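Local coordinates for protein autotransporter adhesin/invasin TibA (Escherichia coli, PDB 4Q1Q) that mediates adhesion to and invasion of human intestinal epithelial cells and bacterial aggregation, here as the heptosylated beta-helical passenger fragment of the autotransporter, at residues M26-G31 with G43-S48; D120-S125 with R139-S144; T170-T175 with G195-Y200; V242-I247 with A261-Q266. All blocks are in the same frame, centred on the assembly; numbering follows the deposited sequence.

Interaction 1. Residues M26-G31 with G43-S48; sequences MHLSAG and GKQYVS. With 289 (D-glycero-alpha-D-manno-heptopyranose), chain D; 289 (D-glycero-alpha-D-manno-heptopyranose), chain C; 289 (D-glycero-alpha-D-manno-heptopyranose), chain G.
His27 and Tyr46 occupy matching positions on two successive coils of a parallel beta-helix, and their rings form one step of an aromatic ladder on its outer surface. The stack is offset: the ring centroids lie 4.5 Å apart and the planes are 18° from parallel, with Tyr46 CD1 over the histidine face toward its rim. Both CG atoms sit anti to the carbonyl carbon (chi1 -72° for His27, -60° for Tyr46), which sends the two rings the same way, side by side. His65, on the next coil, stacks on Tyr46 and carries the ladder onward.

Backbone hydrogen bonds hold the strands in parallel register. Met26 N donates to Lys44 O, Met26 O receives Tyr46 N at 2.8 Å, and Leu28 N reaches Tyr46 O. A fourth, Ser48 N to Leu28 O, has its donor well above the carbonyl plane.

On the opposite face, apolar and amide groups fill the interior. Leu28 CD1 packs on Gln45 CG at 3.9 Å, while the selenium of selenomethionine Met26 lies alongside Gln45 NE2; Gln45 OE1 accepts a hydrogen bond from Gln64 NE2.

Sugars complete the outer face. Ser29 and Ser48 each carry a heptose through OG, and the one on Ser48 bends back to the stack: its O2 lies in the imidazole plane, at the ring edge, 2.7 Å from His27 ND1 in a hydrogen bond.

Interaction 2. Residues D120-S125 with R139-S144; sequences DQYVIS and RQFVSS. With 289 (D-glycero-alpha-D-manno-heptopyranose), chain N; 289 (D-glycero-alpha-D-manno-heptopyranose), chain M; 289 (D-glycero-alpha-D-manno-heptopyranose), chain O.
Arg139 reaches across to Asp120 on the preceding coil of the beta-helix, and from CB to NE it stays beside one carboxylate oxygen. Its CB already lies 3.1 Å from Asp120 OD1; CG and CD continue past the same atom. A bend at chi3 (-55°) places NE, which donates to Asp120 OD1 at 3.0 Å. Beyond CZ, NH2 donates to Asp120 OD2 at 3.1 Å. The guanidinium thus grips the acid side-on, one nitrogen to each oxygen, both met on the syn side and close to the guanidinium plane, although the two flat groups are turned 28° from each other. Phe141 CZ lies over the centre of one guanidinium face, 3.7 Å above its plane.

Phe141 in turn stacks, offset, on Tyr122, with centroids 4.7 Å apart; Tyr160 on the following coil extends the pile. On the inward face, Gln140 NE2 donates to Gln121 OE1 at 2.9 Å, the amide planes nearly coplanar. Gln102 and Gln159 take the remaining ends of this pair, making a glutamine ladder. At the far end of the strands, Ser125, Ser143 and Ser144 each bear a heptose on OG.

Chemically, the paired coils match charge with charge, ring with ring and amide with amide. The two-pronged ion pair would favour a charged carboxylate, while the amide ladder satisfies polar groups buried within the beta-helix.

Interaction 3. Residues T170-T175 with G195-Y200; sequences TVLNNT and GGMYLY. With 289 (D-glycero-alpha-D-manno-heptopyranose), chain Z; 289 (D-glycero-alpha-D-manno-heptopyranose), chain T; 289 (D-glycero-alpha-D-manno-heptopyranose), chain P; 289 (D-glycero-alpha-D-manno-heptopyranose), chain Y.
Leu172 has CG anti to the carbonyl carbon (chi1 -47°), and chi2 of -178° then extends CD1 toward the strand 196-200. There the methyl meets Gly196 O at 3.5 Å and the CB of selenomethionine Met197 at 3.8 Å. Met197 starts the other way, CG anti to its backbone N (chi1 -167°), and its extended chain runs among Gln178, Ala204 and Gln215 of the interior.

At the chain turn the contact is made largely by backbone. Gly195 CA approaches Asn173 O at 3.5 Å in a CA-H...O contact, and Leu172 CB is 4.1 Å from Gly195 CA. Gly195 has no side chain here, where a CB would lie only 2.9 Å from Leu172 O, which fits the close approach of its backbone to Leu172 and Asn173. The Asn173 side-chain amide is hydrogen-bonded to those of Asn154 and Asn192, its equivalents on the adjoining coils.

Sugars touch the outer edges of both segments: the ring oxygen of one heptose lies at the edge of the Tyr200 ring, in its plane, and O4 of another makes weak hydrogen bonds with Asn174.

The arrangement, a leucine at the end of a short strand and a glycine leading into the strand of the next coil, with asparagines laddered beside them, is that of a right-handed parallel beta-helix.

Interaction 4. Residues V242-I247 with A261-Q266; sequences VTETTI and ASKVIQ
Val242-Ile247 and Ala261-Gln266 run parallel and in step, and both turn the same corner, at Glu244 and Lys263, where each backbone takes positive phi (58° and 48°). Leading into it, Ser262 N donates to Val242 O, and at the corner Glu244 N donates to Ser262 O; after it, Ile265 N donates to Thr245 O at 2.7 Å and Ile247 N to Ile265 O at 2.8 Å.

Inside the coils, Val242 CG2 rests on Ala261 CB at 3.6 Å. Ile247 CD1 crosses to Val264 CG1 at 3.2 Å, tighter than usual carbon contact, and Leu253 packs against both residues. Outside, Thr246 OG1 lies against Ile265 CB and makes a weak hydrogen bond to Ile265 O. Glu244 and Lys263 run side by side from the corner, Glu244 CG 4.0 Å from Lys263 CB, with Glu244 OE1 and Lys263 NZ 5.5 Å apart and so not bridged.

Corners stacked one upon another, with equivalent residues in line, are characteristic of the parallel beta-helix, the fold of this autotransporter passenger region.

The four contacts follow one another in series from the N terminus, each closing its own loop before the next begins; none nests in or crosses another. Interactions 1, 2 and 4 each join a coil to its immediate successor and so close loops of one turn. Interaction 3 spans slightly more than a turn of chain, from the short strand and turn of 170-175 to strand 196-200, with strands 177-181, 185-187 and 190-191 in between. The strands of 26-31, 43-48, 120-125, 139-144 and 195-200 belong to the same parallel face, whereas interaction 4 pairs strands on both sides of a corner, away from that face. Interactions 1 and 4 lie near the solenoid's two ends, centres about 54 Å apart.

Interaction 1. Residues M26-G31 with G43-S48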
# COMPACT_ATOMS: atom_id res chain seq x y z
N MSE A 26 -18.68 21.45 9.90
CA MSE A 26 -17.56 22.36 10.14
C MSE A 26 -16.95 22.59 8.79
O MSE A 26 -16.65 21.66 8.05
CB MSE A 26 -16.45 21.88 11.07
CG MSE A 26 -15.45 22.97 11.47
SE MSE A 26 -13.84 22.38 12.46
CE MSE A 26 -14.63 22.12 14.25
N HIS A 27 -16.73 23.85 8.46
CA HIS A 27 -16.14 24.20 7.18
C HIS A 27 -14.89 25.01 7.47
O HIS A 27 -14.83 25.72 8.47
CB HIS A 27 -17.14 24.98 6.33
CG HIS A 27 -18.25 24.12 5.80
ND1 HIS A 27 -18.48 23.95 4.45
CD2 HIS A 27 -19.20 23.40 6.44
CE1 HIS A 27 -19.50 23.13 4.28
NE2 HIS A 27 -19.97 22.80 5.47
N LEU A 28 -13.88 24.84 6.62
CA LEU A 28 -12.64 25.59 6.75
C LEU A 28 -12.35 26.20 5.39
O LEU A 28 -12.52 25.53 4.38
CB LEU A 28 -11.48 24.70 7.17
CG LEU A 28 -11.57 24.06 8.56
CD1 LEU A 28 -12.66 23.01 8.68
CD2 LEU A 28 -10.23 23.40 8.83
N SER A 29 -11.97 27.47 5.39
CA SER A 29 -11.52 28.16 4.18
C SER A 29 -10.13 28.73 4.44
O SER A 29 -9.48 28.36 5.42
CB SER A 29 -12.53 29.22 3.76
OG SER A 29 -13.85 28.71 3.79
N ALA A 30 -9.67 29.54 3.48
CA ALA A 30 -8.34 30.13 3.49
C ALA A 30 -8.03 30.75 4.85
O ALA A 30 -8.73 31.67 5.28
CB ALA A 30 -8.24 31.17 2.38
N GLY A 31 -7.04 30.20 5.54
CA GLY A 31 -6.55 30.76 6.80
C GLY A 31 -7.19 30.16 8.04
O GLY A 31 -6.74 30.42 9.16
N GLY A 43 -21.48 13.81 11.86
CA GLY A 43 -20.53 14.91 11.71
C GLY A 43 -19.74 14.95 10.41
O GLY A 43 -19.12 13.96 10.02
N LYS A 44 -19.76 16.12 9.75
CA LYS A 44 -18.98 16.39 8.56
C LYS A 44 -17.99 17.56 8.75
O LYS A 44 -18.41 18.68 9.02
CB LYS A 44 -19.92 16.71 7.40
CG LYS A 44 -21.05 15.71 7.19
CD LYS A 44 -21.27 15.38 5.72
CE LYS A 44 -21.83 13.98 5.52
NZ LYS A 44 -21.27 13.29 4.33
N GLN A 45 -16.69 17.30 8.62
CA GLN A 45 -15.69 18.36 8.49
C GLN A 45 -15.23 18.53 7.04
O GLN A 45 -14.75 17.58 6.41
CB GLN A 45 -14.46 18.07 9.35
CG GLN A 45 -13.51 19.26 9.47
CD GLN A 45 -12.19 18.92 10.15
OE1 GLN A 45 -11.38 18.19 9.60
NE2 GLN A 45 -11.96 19.48 11.33
N TYR A 46 -15.35 19.74 6.52
CA TYR A 46 -14.92 20.03 5.17
C TYR A 46 -13.72 20.95 5.24
O TYR A 46 -13.84 22.09 5.69
CB TYR A 46 -16.00 20.71 4.33
CG TYR A 46 -17.28 19.93 4.16
CD1 TYR A 46 -18.16 19.80 5.23
CD2 TYR A 46 -17.64 19.36 2.94
CE1 TYR A 46 -19.35 19.11 5.10
CE2 TYR A 46 -18.83 18.68 2.79
CZ TYR A 46 -19.68 18.55 3.88
OH TYR A 46 -20.88 17.88 3.84
N VAL A 47 -12.57 20.46 4.78
CA VAL A 47 -11.33 21.24 4.78
C VAL A 47 -11.06 21.75 3.37
O VAL A 47 -10.58 20.99 2.53
CB VAL A 47 -10.12 20.43 5.27
CG1 VAL A 47 -8.93 21.36 5.45
CG2 VAL A 47 -10.40 19.69 6.56
N SER A 48 -11.34 23.02 3.10
CA SER A 48 -11.21 23.57 1.75
C SER A 48 -9.87 24.27 1.48
O SER A 48 -8.96 24.27 2.31
CB SER A 48 -12.35 24.54 1.42
OG SER A 48 -13.61 24.16 1.96
O7 289 D . -15.01 25.93 -3.84
C7 289 D . -14.11 25.56 -2.79
C6 289 D . -14.57 26.03 -1.41
O6 289 D . -15.69 26.92 -1.48
C5 289 D . -14.94 24.85 -0.52
O5 289 D . -14.85 25.36 0.81
C1 289 D . -14.90 24.30 1.77
C2 289 D . -16.32 23.71 1.77
O2 289 D . -17.31 24.67 2.15
C3 289 D . -16.56 23.14 0.37
O3 289 D . -17.88 22.62 0.21
C4 289 D . -16.32 24.22 -0.68
O4 289 D . -16.49 23.58 -1.94
O7 289 C . -13.77 32.89 3.96
C7 289 C . -14.97 32.55 4.67
C6 289 C . -16.09 31.86 3.87
O6 289 C . -16.98 32.91 3.47
C5 289 C . -15.61 30.98 2.71
O5 289 C . -14.65 30.07 3.24
C1 289 C . -15.09 29.02 4.10
C2 289 C . -16.18 28.16 3.47
O2 289 C . -17.44 28.26 4.13
C3 289 C . -16.42 28.61 2.03
O3 289 C . -17.56 27.91 1.53
C4 289 C . -16.61 30.12 1.93
O4 289 C . -16.49 30.35 0.52
O7 289 G . -13.56 23.02 -5.16
C7 289 G . -13.31 21.95 -4.24
C6 289 G . -14.65 21.31 -3.89
O6 289 G . -15.23 20.76 -5.08
C5 289 G . -14.52 20.21 -2.84
O5 289 G . -14.43 20.85 -1.58
C1 289 G . -14.33 19.90 -0.52
C2 289 G . -15.64 19.12 -0.40
O2 289 G . -16.79 19.97 -0.30
C3 289 G . -15.71 18.28 -1.67
O3 289 G . -16.87 17.45 -1.62
C4 289 G . -15.70 19.25 -2.85
O4 289 G . -15.62 18.47 -4.04

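Interaction 2. Residues D120-S125 with R139-S144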
# COMPACT_ATOMS: atom_id res chain seq x y z
N ASP A 120 -8.00 0.30 7.13
CA ASP A 120 -7.89 0.19 5.68
C ASP A 120 -7.58 1.54 5.02
O ASP A 120 -8.12 2.58 5.40
CB ASP A 120 -9.21 -0.33 5.09
CG ASP A 120 -9.41 -1.82 5.31
OD1 ASP A 120 -8.41 -2.56 5.43
OD2 ASP A 120 -10.58 -2.25 5.35
N GLN A 121 -6.67 1.49 4.05
CA GLN A 121 -6.39 2.64 3.21
C GLN A 121 -6.69 2.19 1.79
O GLN A 121 -6.08 1.24 1.32
CB GLN A 121 -4.92 3.05 3.30
CG GLN A 121 -4.58 4.20 2.38
CD GLN A 121 -3.09 4.47 2.38
OE1 GLN A 121 -2.28 3.57 2.15
NE2 GLN A 121 -2.73 5.73 2.65
N TYR A 122 -7.57 2.91 1.11
CA TYR A 122 -7.86 2.72 -0.30
C TYR A 122 -7.24 3.83 -1.15
O TYR A 122 -7.47 5.02 -0.91
CB TYR A 122 -9.37 2.73 -0.50
CG TYR A 122 -10.10 1.46 -0.16
CD1 TYR A 122 -10.49 1.19 1.14
CD2 TYR A 122 -10.44 0.54 -1.15
CE1 TYR A 122 -11.20 0.05 1.46
CE2 TYR A 122 -11.12 -0.62 -0.83
CZ TYR A 122 -11.50 -0.87 0.47
OH TYR A 122 -12.22 -1.99 0.81
N VAL A 123 -6.44 3.47 -2.14
CA VAL A 123 -5.83 4.47 -2.98
C VAL A 123 -6.31 4.16 -4.39
O VAL A 123 -5.85 3.21 -5.02
CB VAL A 123 -4.30 4.41 -2.93
CG1 VAL A 123 -3.72 5.50 -3.81
CG2 VAL A 123 -3.77 4.51 -1.51
N ILE A 124 -7.24 4.96 -4.88
CA ILE A 124 -7.94 4.62 -6.11
C ILE A 124 -7.97 5.76 -7.13
O ILE A 124 -7.57 6.89 -6.86
CB ILE A 124 -9.37 4.17 -5.81
CG1 ILE A 124 -10.17 5.30 -5.16
CG2 ILE A 124 -9.32 2.91 -4.95
CD1 ILE A 124 -11.38 4.86 -4.36
N SER A 125 -8.39 5.43 -8.35
CA SER A 125 -8.77 6.43 -9.35
C SER A 125 -7.68 7.48 -9.58
O SER A 125 -7.96 8.60 -9.99
CB SER A 125 -10.09 7.12 -8.98
OG SER A 125 -11.22 6.26 -8.78
N ARG A 139 -4.61 -3.16 6.17
CA ARG A 139 -4.64 -3.45 4.74
C ARG A 139 -4.53 -2.19 3.91
O ARG A 139 -5.15 -1.19 4.23
CB ARG A 139 -5.95 -4.19 4.38
CG ARG A 139 -6.11 -5.49 5.14
CD ARG A 139 -7.35 -6.29 4.75
NE ARG A 139 -8.59 -5.53 4.86
CZ ARG A 139 -9.78 -6.01 4.50
NH1 ARG A 139 -9.89 -7.25 4.06
NH2 ARG A 139 -10.87 -5.29 4.58
N GLN A 140 -3.79 -2.27 2.81
CA GLN A 140 -3.76 -1.20 1.82
C GLN A 140 -4.24 -1.72 0.47
O GLN A 140 -3.73 -2.73 -0.01
CB GLN A 140 -2.33 -0.67 1.73
CG GLN A 140 -2.20 0.50 0.78
CD GLN A 140 -0.78 0.83 0.39
OE1 GLN A 140 -0.03 -0.01 -0.13
NE2 GLN A 140 -0.40 2.08 0.60
N PHE A 141 -5.19 -1.04 -0.14
CA PHE A 141 -5.76 -1.42 -1.43
C PHE A 141 -5.43 -0.36 -2.47
O PHE A 141 -5.70 0.81 -2.22
CB PHE A 141 -7.28 -1.53 -1.37
CG PHE A 141 -7.77 -2.61 -0.45
CD1 PHE A 141 -7.88 -3.92 -0.89
CD2 PHE A 141 -8.10 -2.31 0.87
CE1 PHE A 141 -8.31 -4.93 -0.05
CE2 PHE A 141 -8.57 -3.32 1.70
CZ PHE A 141 -8.66 -4.62 1.25
N VAL A 142 -4.86 -0.77 -3.61
CA VAL A 142 -4.51 0.17 -4.66
C VAL A 142 -5.12 -0.27 -5.98
O VAL A 142 -4.92 -1.40 -6.44
CB VAL A 142 -3.00 0.29 -4.88
CG1 VAL A 142 -2.73 1.59 -5.63
CG2 VAL A 142 -2.31 0.23 -3.54
N SER A 143 -5.85 0.65 -6.59
CA SER A 143 -6.60 0.25 -7.76
C SER A 143 -6.84 1.36 -8.77
O SER A 143 -6.90 2.54 -8.42
CB SER A 143 -7.96 -0.24 -7.31
OG SER A 143 -8.57 -0.95 -8.38
N SER A 144 -7.01 0.91 -10.00
CA SER A 144 -7.48 1.73 -11.11
C SER A 144 -6.85 3.11 -11.12
O SER A 144 -7.53 4.13 -10.93
CB SER A 144 -9.01 1.78 -11.11
OG SER A 144 -9.52 0.75 -11.95
O7 289 N . -12.52 1.43 -6.75
C7 289 N . -12.46 0.67 -5.53
C6 289 N . -11.59 -0.56 -5.72
O6 289 N . -12.36 -1.75 -5.51
C5 289 N . -10.89 -0.65 -7.08
O5 289 N . -10.31 -1.95 -7.15
C1 289 N . -9.34 -1.99 -8.20
C2 289 N . -10.10 -2.21 -9.50
O2 289 N . -10.73 -3.48 -9.35
C3 289 N . -11.01 -0.98 -9.67
O3 289 N . -11.99 -1.27 -10.67
C4 289 N . -11.66 -0.43 -8.39
O4 289 N . -11.78 0.99 -8.59
O7 289 M . -14.45 6.76 -12.74
C7 289 M . -15.32 5.91 -11.99
C6 289 M . -14.78 5.71 -10.58
O6 289 M . -15.61 4.77 -9.90
C5 289 M . -13.32 5.24 -10.57
O5 289 M . -12.59 6.31 -9.96
C1 289 M . -12.51 6.38 -8.53
C2 289 M . -13.17 5.27 -7.73
O2 289 M . -14.58 5.48 -7.56
C3 289 M . -13.03 3.89 -8.35
O3 289 M . -14.02 2.99 -7.83
C4 289 M . -13.11 3.89 -9.88
O4 289 M . -11.88 3.29 -10.29
O7 289 O . -5.62 0.90 -15.93
C7 289 O . -6.68 1.65 -16.53
C6 289 O . -7.73 1.96 -15.47
O6 289 O . -8.88 2.54 -16.09
C5 289 O . -8.15 0.71 -14.70
O5 289 O . -9.69 0.93 -14.18
C1 289 O . -9.88 0.13 -12.99
C2 289 O . -9.59 -1.33 -13.34
O2 289 O . -10.69 -2.15 -12.92
C3 289 O . -9.37 -1.53 -14.85
O3 289 O . -10.59 -1.98 -15.45
C4 289 O . -8.86 -0.29 -15.61
O4 289 O . -7.98 -0.72 -16.66

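Interaction 3. Residues T170-T175 with G195-Y200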
# COMPACT_ATOMS: atom_id res chain seq x y z
N THR A 170 8.05 -0.60 -2.65
CA THR A 170 7.47 -1.28 -1.51
C THR A 170 8.57 -2.07 -0.81
O THR A 170 9.45 -2.65 -1.46
CB THR A 170 6.33 -2.21 -1.99
OG1 THR A 170 5.40 -1.49 -2.82
CG2 THR A 170 5.57 -2.77 -0.82
N VAL A 171 8.48 -2.11 0.52
CA VAL A 171 9.33 -2.95 1.35
C VAL A 171 8.48 -3.97 2.09
O VAL A 171 7.46 -3.60 2.66
CB VAL A 171 10.09 -2.11 2.40
CG1 VAL A 171 11.11 -2.98 3.12
CG2 VAL A 171 10.83 -0.96 1.74
N LEU A 172 8.88 -5.24 2.02
CA LEU A 172 8.15 -6.32 2.69
C LEU A 172 9.02 -6.94 3.78
O LEU A 172 10.08 -7.50 3.49
CB LEU A 172 7.73 -7.45 1.76
CG LEU A 172 7.08 -7.12 0.42
CD1 LEU A 172 6.70 -8.37 -0.37
CD2 LEU A 172 5.88 -6.23 0.69
N ASN A 173 8.57 -6.80 5.02
CA ASN A 173 9.24 -7.33 6.20
C ASN A 173 8.49 -8.57 6.70
O ASN A 173 7.67 -9.11 5.97
CB ASN A 173 9.34 -6.24 7.26
CG ASN A 173 10.01 -4.98 6.74
OD1 ASN A 173 11.12 -5.04 6.21
ND2 ASN A 173 9.33 -3.85 6.84
N ASN A 174 8.73 -8.97 7.95
CA ASN A 174 8.54 -10.35 8.41
C ASN A 174 7.09 -10.80 8.50
O ASN A 174 6.35 -10.37 9.38
CB ASN A 174 9.23 -10.56 9.77
CG ASN A 174 9.47 -12.02 10.10
OD1 ASN A 174 9.23 -12.91 9.29
ND2 ASN A 174 9.97 -12.28 11.31
N THR A 175 6.70 -11.71 7.61
CA THR A 175 5.31 -12.13 7.35
C THR A 175 4.44 -11.04 6.70
O THR A 175 3.21 -11.13 6.67
CB THR A 175 4.60 -12.65 8.62
OG1 THR A 175 4.24 -11.56 9.47
CG2 THR A 175 5.50 -13.63 9.37
N GLY A 195 9.31 -11.84 4.25
CA GLY A 195 8.37 -11.22 3.32
C GLY A 195 7.84 -12.17 2.25
O GLY A 195 8.57 -13.05 1.80
N GLY A 196 6.60 -11.99 1.82
CA GLY A 196 6.03 -12.70 0.67
C GLY A 196 5.37 -11.81 -0.37
O GLY A 196 4.44 -11.08 -0.08
N MSE A 197 5.85 -11.88 -1.61
CA MSE A 197 5.21 -11.18 -2.71
C MSE A 197 4.54 -12.22 -3.57
O MSE A 197 5.19 -13.17 -4.00
CB MSE A 197 6.30 -10.45 -3.50
CG MSE A 197 5.78 -9.42 -4.50
SE MSE A 197 7.23 -8.88 -5.75
CE MSE A 197 6.33 -7.34 -6.58
N TYR A 198 3.26 -12.04 -3.88
CA TYR A 198 2.53 -13.04 -4.68
C TYR A 198 2.04 -12.43 -5.98
O TYR A 198 1.29 -11.47 -5.99
CB TYR A 198 1.32 -13.62 -3.93
CG TYR A 198 1.61 -14.37 -2.65
CD1 TYR A 198 2.06 -13.70 -1.52
CD2 TYR A 198 1.42 -15.74 -2.56
CE1 TYR A 198 2.33 -14.37 -0.34
CE2 TYR A 198 1.71 -16.43 -1.39
CZ TYR A 198 2.16 -15.73 -0.28
OH TYR A 198 2.49 -16.37 0.90
N LEU A 199 2.44 -13.01 -7.11
CA LEU A 199 1.99 -12.50 -8.39
C LEU A 199 0.82 -13.37 -8.85
O LEU A 199 1.02 -14.46 -9.39
CB LEU A 199 3.16 -12.49 -9.38
CG LEU A 199 4.42 -11.75 -8.93
CD1 LEU A 199 5.41 -11.63 -10.09
CD2 LEU A 199 4.12 -10.37 -8.37
N TYR A 200 -0.40 -12.91 -8.57
CA TYR A 200 -1.61 -13.66 -8.89
C TYR A 200 -2.15 -13.15 -10.21
O TYR A 200 -3.23 -12.58 -10.29
CB TYR A 200 -2.68 -13.45 -7.83
CG TYR A 200 -2.43 -14.13 -6.51
CD1 TYR A 200 -1.87 -15.40 -6.44
CD2 TYR A 200 -2.83 -13.52 -5.33
CE1 TYR A 200 -1.68 -16.02 -5.22
CE2 TYR A 200 -2.66 -14.14 -4.10
CZ TYR A 200 -2.10 -15.40 -4.06
OH TYR A 200 -1.91 -16.02 -2.85
O7 289 Z . 14.39 -10.51 10.05
C7 289 Z . 13.23 -10.97 10.75
C6 289 Z . 13.44 -12.43 11.13
O6 289 Z . 12.35 -12.81 11.97
C5 289 Z . 13.51 -13.31 9.89
O5 289 Z . 14.88 -13.37 9.45
C1 289 Z . 15.02 -14.08 8.22
C2 289 Z . 14.62 -15.54 8.38
O2 289 Z . 15.50 -16.24 9.26
C3 289 Z . 13.17 -15.54 8.85
O3 289 Z . 12.70 -16.86 9.12
C4 289 Z . 12.99 -14.72 10.13
O4 289 Z . 11.60 -14.81 10.45
O7 289 T . -4.23 -19.94 -8.97
C7 289 T . -3.00 -19.25 -8.75
C6 289 T . -2.66 -19.37 -7.27
O6 289 T . -3.49 -20.36 -6.66
C5 289 T . -1.20 -19.75 -7.05
O5 289 T . -0.67 -18.51 -6.60
C1 289 T . 0.74 -18.47 -6.67
C2 289 T . 1.24 -19.48 -5.65
O2 289 T . 0.90 -18.99 -4.35
C3 289 T . 0.66 -20.86 -5.93
O3 289 T . 1.09 -21.79 -4.93
C4 289 T . -0.86 -20.80 -6.00
O4 289 T . -1.29 -22.13 -6.31
O7 289 P . -6.59 -13.61 -8.46
C7 289 P . -7.97 -13.34 -8.19
C6 289 P . -8.11 -11.83 -7.97
O6 289 P . -9.38 -11.58 -7.36
C5 289 P . -6.94 -11.23 -7.19
O5 289 P . -7.12 -9.83 -7.41
C1 289 P . -6.11 -9.02 -6.81
C2 289 P . -6.31 -9.13 -5.31
O2 289 P . -7.66 -8.87 -4.90
C3 289 P . -5.95 -10.56 -4.93
O3 289 P . -6.13 -10.72 -3.53
C4 289 P . -6.83 -11.54 -5.70
O4 289 P . -6.15 -12.77 -5.44
O7 289 Y . 3.65 -6.53 14.91
C7 289 Y . 3.71 -7.57 15.89
C6 289 Y . 4.94 -8.40 15.55
O6 289 Y . 5.48 -9.00 16.73
C5 289 Y . 4.59 -9.41 14.46
O5 289 Y . 5.81 -9.70 13.77
C1 289 Y . 5.53 -10.46 12.60
C2 289 Y . 5.11 -11.86 13.03
O2 289 Y . 6.12 -12.45 13.86
C3 289 Y . 3.77 -11.69 13.74
O3 289 Y . 3.30 -12.96 14.19
C4 289 Y . 3.91 -10.71 14.91
O4 289 Y . 2.58 -10.49 15.39

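Interaction 4. Residues V242-I247 with A261-Q266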
# COMPACT_ATOMS: atom_id res chain seq x y z
N VAL A 242 9.07 -15.88 -15.49
CA VAL A 242 10.03 -14.89 -15.04
C VAL A 242 11.12 -14.71 -16.08
O VAL A 242 11.42 -15.62 -16.86
CB VAL A 242 10.61 -15.21 -13.65
CG1 VAL A 242 9.48 -15.45 -12.67
CG2 VAL A 242 11.50 -16.44 -13.65
N THR A 243 11.68 -13.50 -16.10
CA THR A 243 12.77 -13.20 -17.02
C THR A 243 13.81 -12.29 -16.36
O THR A 243 13.52 -11.50 -15.45
CB THR A 243 12.25 -12.65 -18.36
OG1 THR A 243 13.35 -12.67 -19.28
CG2 THR A 243 11.71 -11.25 -18.20
N GLU A 244 15.05 -12.49 -16.76
CA GLU A 244 16.15 -11.67 -16.26
C GLU A 244 16.16 -11.81 -14.75
O GLU A 244 15.97 -10.84 -14.02
CB GLU A 244 16.02 -10.19 -16.66
CG GLU A 244 16.00 -9.92 -18.15
CD GLU A 244 15.73 -8.45 -18.46
OE1 GLU A 244 15.05 -8.17 -19.48
OE2 GLU A 244 16.16 -7.58 -17.67
N THR A 245 16.34 -13.04 -14.29
CA THR A 245 16.57 -13.31 -12.89
C THR A 245 18.07 -13.56 -12.75
O THR A 245 18.67 -14.36 -13.48
CB THR A 245 15.79 -14.54 -12.42
OG1 THR A 245 14.39 -14.30 -12.60
CG2 THR A 245 16.03 -14.82 -10.96
N THR A 246 18.66 -12.95 -11.73
CA THR A 246 20.01 -13.32 -11.36
C THR A 246 19.95 -14.01 -10.00
O THR A 246 19.28 -13.56 -9.07
CB THR A 246 20.96 -12.09 -11.40
OG1 THR A 246 22.32 -12.54 -11.46
CG2 THR A 246 20.79 -11.23 -10.18
N ILE A 247 20.61 -15.16 -9.93
CA ILE A 247 20.64 -15.94 -8.70
C ILE A 247 22.08 -15.92 -8.20
O ILE A 247 22.98 -16.51 -8.80
CB ILE A 247 20.20 -17.42 -8.86
CG1 ILE A 247 18.90 -17.50 -9.67
CG2 ILE A 247 20.02 -18.09 -7.50
CD1 ILE A 247 19.10 -17.80 -11.13
N ALA A 261 11.10 -19.80 -16.93
CA ALA A 261 12.10 -18.78 -16.63
C ALA A 261 12.95 -18.59 -17.88
O ALA A 261 13.21 -19.55 -18.61
CB ALA A 261 12.97 -19.18 -15.45
N SER A 262 13.35 -17.36 -18.13
CA SER A 262 14.27 -17.12 -19.24
C SER A 262 15.22 -16.00 -18.84
O SER A 262 15.03 -15.33 -17.83
CB SER A 262 13.49 -16.83 -20.51
OG SER A 262 12.67 -15.68 -20.34
N LYS A 263 16.29 -15.88 -19.61
CA LYS A 263 17.35 -14.94 -19.32
C LYS A 263 17.77 -15.07 -17.87
O LYS A 263 17.87 -14.09 -17.14
CB LYS A 263 16.94 -13.50 -19.64
CG LYS A 263 16.61 -13.33 -21.11
CD LYS A 263 16.80 -11.88 -21.54
CE LYS A 263 16.58 -11.72 -23.03
NZ LYS A 263 15.17 -12.05 -23.38
N VAL A 264 18.09 -16.30 -17.48
CA VAL A 264 18.55 -16.57 -16.13
C VAL A 264 20.05 -16.40 -16.02
O VAL A 264 20.80 -16.97 -16.80
CB VAL A 264 18.17 -17.98 -15.66
CG1 VAL A 264 18.81 -18.26 -14.31
CG2 VAL A 264 16.65 -18.10 -15.54
N ILE A 265 20.48 -15.68 -14.99
CA ILE A 265 21.90 -15.50 -14.71
C ILE A 265 22.14 -16.27 -13.43
O ILE A 265 21.76 -15.87 -12.33
CB ILE A 265 22.33 -14.02 -14.54
CG1 ILE A 265 21.95 -13.20 -15.78
CG2 ILE A 265 23.83 -13.92 -14.31
CD1 ILE A 265 21.90 -11.70 -15.55
N GLN A 266 22.83 -17.40 -13.59
CA GLN A 266 23.08 -18.27 -12.47
C GLN A 266 24.53 -18.12 -12.03
O GLN A 266 25.40 -18.70 -12.66
CB GLN A 266 22.85 -19.72 -12.87
CG GLN A 266 23.12 -20.65 -11.70
CD GLN A 266 22.51 -22.02 -11.89
OE1 GLN A 266 22.36 -22.49 -13.02
NE2 GLN A 266 22.22 -22.68 -10.78